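Local atomic coordinates of PrimPol AEP domain (PP-N190) (Cyanophage S-2L, PDB entry 6ZP9), a protein that probably primes and extends DNA as the archaeo-eukaryotic primase (AEP) domain of a cyanophage primase-polymerase, in a phage whose DNA carries 2-aminoadenine. Residues Gly95-Ala98 against Trp99-Gly102; Met162-Ala165 against Gly166-His169. All coordinates share one frame; numbering follows the deposited sequence.

Contact 1. Residues Gly95-Ala98 against Trp99-Gly102; sequences GDLA and WQVG
Gln-100 NE2 is held by two backbone carbonyls: it donates to Gly-95 O at 2.8 Å and also to Lys-121 O. The bond to Gly-95 is nearly straight, 161° at the hydrogen. The carbonyl oxygen lies in the plane of the Gln-100 amide, but the nitrogen sits above the Gly-95 carbonyl plane and off its lone pairs. CG of Gln-100 stands beside its own backbone N (chi1 -71°), and the chain is extended beyond it, which carries the amide back to Gly-95, the residue before the N-cap. The other end of this amide, OE1, accepts from Ile-123 N. A methyl of Leu-97 packs alongside the amide, with CD2 3.9 Å from NE2.

Asp-96 is the N-cap of helix 97-102. Its OD2 accepts from Trp-99 N at 3.1 Å, on the anti side of the carboxylate and well out of its plane. With CG anti to the backbone N (chi1 177°), OD2 reaches the N-H of Trp-99 in the first turn. Asp-96 O opens the helical bonding and takes Gln-100 N at 2.9 Å. The same oxygen lies at the edge of the Trp-99 indole, 3.8 Å from CE3. Val-101 N then donates to Leu-97 O at 3.2 Å, with a weaker second bond to Ala-98 O. The Trp-99 ring also meets the ring of Trp-92.

The start of the short helix is thus held by an aspartate N-cap and by the Gln-100 side-chain bond to Gly-95 O. The Asp-96 carboxylate, if charged, would also suit the positive end of the helix dipole. Both polar ends of the buried Gln-100 amide are satisfied, and they tie this surface turn to the start of strand 123-129.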
loop_
_atom_site.group_PDB
_atom_site.type_symbol
_atom_site.label_atom_id
_atom_site.label_comp_id
_atom_site.label_asym_id
_atom_site.label_seq_id
_atom_site.Cartn_x
_atom_site.Cartn_y
_atom_site.Cartn_z
ATOM N N GLY A 95 2.685 -10.259 -14.636
ATOM C CA GLY A 95 1.967 -9.802 -15.806
ATOM C C GLY A 95 2.576 -8.540 -16.381
ATOM O O GLY A 95 3.213 -7.766 -15.664
ATOM N N ASP A 96 2.401 -8.336 -17.680
ATOM C CA ASP A 96 2.883 -7.126 -18.324
ATOM C C ASP A 96 2.441 -5.893 -17.541
ATOM O O ASP A 96 1.278 -5.780 -17.151
ATOM C CB ASP A 96 2.348 -7.085 -19.753
ATOM C CG ASP A 96 2.729 -5.821 -20.478
ATOM O OD1 ASP A 96 3.931 -5.669 -20.791
ATOM O OD2 ASP A 96 1.833 -4.979 -20.724
ATOM N N LEU A 97 3.384 -4.982 -17.278
ATOM C CA LEU A 97 3.093 -3.842 -16.402
ATOM C C LEU A 97 1.982 -2.967 -16.973
ATOM O O LEU A 97 1.061 -2.564 -16.252
ATOM C CB LEU A 97 4.355 -3.006 -16.173
ATOM C CG LEU A 97 5.161 -3.193 -14.885
ATOM C CD1 LEU A 97 6.120 -2.021 -14.719
ATOM C CD2 LEU A 97 4.275 -3.316 -13.668
ATOM N N ALA A 98 2.052 -2.663 -18.274
ATOM C CA ALA A 98 1.001 -1.869 -18.905
ATOM C C ALA A 98 -0.356 -2.547 -18.776
ATOM O O ALA A 98 -1.373 -1.879 -18.549
ATOM C CB ALA A 98 1.338 -1.628 -20.374
ATOM N N TRP A 99 -0.397 -3.874 -18.932
ATOM C CA TRP A 99 -1.652 -4.586 -18.727
ATOM C C TRP A 99 -2.141 -4.415 -17.292
ATOM O O TRP A 99 -3.340 -4.215 -17.054
ATOM C CB TRP A 99 -1.479 -6.068 -19.074
ATOM C CG TRP A 99 -2.618 -6.904 -18.602
ATOM C CD1 TRP A 99 -3.807 -7.107 -19.239
ATOM C CD2 TRP A 99 -2.686 -7.645 -17.379
ATOM N NE1 TRP A 99 -4.614 -7.928 -18.486
ATOM C CE2 TRP A 99 -3.949 -8.271 -17.341
ATOM C CE3 TRP A 99 -1.806 -7.830 -16.307
ATOM C CZ2 TRP A 99 -4.351 -9.070 -16.276
ATOM C CZ3 TRP A 99 -2.207 -8.623 -15.255
ATOM C CH2 TRP A 99 -3.471 -9.233 -15.245
ATOM N N GLN A 100 -1.214 -4.455 -16.326
ATOM C CA GLN A 100 -1.590 -4.364 -14.914
ATOM C C GLN A 100 -2.301 -3.056 -14.601
ATOM O O GLN A 100 -3.208 -3.021 -13.760
ATOM C CB GLN A 100 -0.354 -4.495 -14.034
ATOM C CG GLN A 100 0.240 -5.883 -13.999
ATOM C CD GLN A 100 1.287 -6.009 -12.932
ATOM O OE1 GLN A 100 1.120 -5.516 -11.812
ATOM N NE2 GLN A 100 2.391 -6.653 -13.270
ATOM N N VAL A 101 -1.909 -1.969 -15.272
ATOM C CA VAL A 101 -2.466 -0.662 -14.948
ATOM C C VAL A 101 -3.970 -0.646 -15.178
ATOM O O VAL A 101 -4.727 -0.087 -14.377
ATOM C CB VAL A 101 -1.759 0.435 -15.760
ATOM C CG1 VAL A 101 -2.472 1.763 -15.577
ATOM C CG2 VAL A 101 -0.296 0.534 -15.341
ATOM N N GLY A 102 -4.433 -1.268 -16.261
ATOM C CA GLY A 102 -5.841 -1.184 -16.591
ATOM C C GLY A 102 -6.671 -2.428 -16.323
ATOM O O GLY A 102 -7.894 -2.400 -16.507
#

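Contact 2. Residues Met162-Ala165 against Gly166-His169; sequences MRLA and GCPH
This is a buried local contact round a type II beta turn, Leu-164 to Cys-167, where the chain leaves strand 161-163. Gly-166 takes the third position of the turn with a positive phi of 85°. Leu-164 O and Cys-167 N are 3.6 Å apart. A water bridges the two arms, 2.7 Å from Leu-164 O and 2.9 Å from Cys-167 O. Leu-164 CD2 also rests against Cys-167 SG at 3.8 Å.

Farther from the turn, Arg-163 and His-169 meet edge to edge. Arg-163 NH2 donates to His-169 ND1 at 2.9 Å, with 162° at the hydrogen. The guanidinium and imidazole are nearly coplanar, and NH2 lies close to the ring plane, at the ring edge. The arginine chain bends at chi2 (-67°) and runs straight through chi3, which swings its head across to the histidine. His-169 NE2 has a weak bond of its own to Arg-171, and Arg-163 NE has one to Tyr-69 OH.

Strand 67-71 pairs with the incoming arm, through backbone bonds from Ile-70 to Met-162 and from Ser-68 to Leu-164. Helix 16-25 packs on Leu-164, Ala-165 and Cys-167, while helix 55-64 touches Cys-167 and Pro-168.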
loop_
_atom_site.group_PDB
_atom_site.type_symbol
_atom_site.label_atom_id
_atom_site.label_comp_id
_atom_site.label_asym_id
_atom_site.label_seq_id
_atom_site.Cartn_x
_atom_site.Cartn_y
_atom_site.Cartn_z
ATOM N N MET A 162 2.767 -1.871 2.703
ATOM C CA MET A 162 2.830 -1.659 1.265
ATOM C C MET A 162 3.937 -0.667 0.949
ATOM O O MET A 162 4.219 0.240 1.737
ATOM C CB MET A 162 1.457 -1.174 0.770
ATOM C CG MET A 162 0.301 -2.160 0.858
ATOM S SD MET A 162 0.445 -3.536 -0.266
ATOM C CE MET A 162 -0.165 -2.631 -1.649
ATOM N N ARG A 163 4.547 -0.837 -0.224
ATOM C CA ARG A 163 5.624 0.044 -0.671
ATOM C C ARG A 163 5.216 1.505 -0.555
ATOM O O ARG A 163 4.113 1.890 -0.953
ATOM C CB ARG A 163 5.947 -0.234 -2.101
ATOM C CG ARG A 163 6.825 -1.441 -2.317
ATOM C CD ARG A 163 8.244 -1.308 -1.796
ATOM N NE ARG A 163 8.942 -2.539 -2.037
ATOM C CZ ARG A 163 9.821 -2.707 -2.987
ATOM N NH1 ARG A 163 10.349 -3.871 -3.168
ATOM N NH2 ARG A 163 10.178 -1.727 -3.709
ATOM N N LEU A 164 6.106 2.328 0.001
ATOM C CA LEU A 164 5.858 3.744 0.235
ATOM C C LEU A 164 6.286 4.573 -0.982
ATOM O O LEU A 164 7.403 4.412 -1.490
ATOM C CB LEU A 164 6.609 4.174 1.499
ATOM C CG LEU A 164 6.575 5.646 1.887
ATOM C CD1 LEU A 164 5.143 6.098 2.202
ATOM C CD2 LEU A 164 7.530 5.920 3.061
ATOM N N ALA A 165 5.392 5.450 -1.453
ATOM C CA ALA A 165 5.707 6.338 -2.571
ATOM C C ALA A 165 6.848 7.273 -2.200
ATOM O O ALA A 165 7.013 7.650 -1.040
ATOM C CB ALA A 165 4.485 7.169 -2.971
ATOM N N GLY A 166 7.647 7.640 -3.200
ATOM C CA GLY A 166 8.716 8.594 -2.993
ATOM C C GLY A 166 10.015 8.022 -2.481
ATOM O O GLY A 166 10.958 8.797 -2.250
ATOM N N CYS A 167 10.104 6.704 -2.282
ATOM C CA CYS A 167 11.351 6.068 -1.873
ATOM C C CYS A 167 11.816 5.104 -2.952
ATOM O O CYS A 167 10.992 4.543 -3.684
ATOM C CB CYS A 167 11.206 5.299 -0.553
ATOM S SG CYS A 167 10.540 6.301 0.786
ATOM N N PRO A 168 13.121 4.879 -3.060
ATOM C CA PRO A 168 13.629 4.023 -4.136
ATOM C C PRO A 168 13.384 2.538 -3.904
ATOM O O PRO A 168 13.436 2.032 -2.772
ATOM C CB PRO A 168 15.129 4.338 -4.160
ATOM C CG PRO A 168 15.438 4.850 -2.803
ATOM C CD PRO A 168 14.206 5.564 -2.328
ATOM N N HIS A 169 13.091 1.855 -5.014
ATOM C CA HIS A 169 13.221 0.411 -5.142
ATOM C C HIS A 169 14.710 0.113 -5.254
ATOM O O HIS A 169 15.338 0.450 -6.259
ATOM C CB HIS A 169 12.436 -0.029 -6.375
ATOM C CG HIS A 169 12.513 -1.487 -6.690
ATOM N ND1 HIS A 169 11.698 -2.420 -6.093
ATOM C CD2 HIS A 169 13.269 -2.168 -7.585
ATOM C CE1 HIS A 169 11.971 -3.617 -6.577
ATOM N NE2 HIS A 169 12.917 -3.492 -7.489
HETATM O O HOH W 1 9.357 2.643 -2.160
#

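Overall arrangement
Contact 1 comes first along the chain and contact 2 later. Their centres are about 19 Å apart and their nearest atoms about 10 Å, without touching. They belong to different sheets. Helix 97-102 touches strands 123-129 and 114-117 of the four-stranded sheet that also holds 85-90 and 177-179. Residues 162-169 leave the edge strand of the sheet formed by 49-52, 34-38, 67-71 and 161-163. Strand 123-129 links them: Ile-123 meets the helix, while His-124 and Tyr-126 meet strand 161-163. Contact 1 is a capped surface turn, about 17 Å from the chain centre; contact 2 is a buried turn, about 9 Å from it.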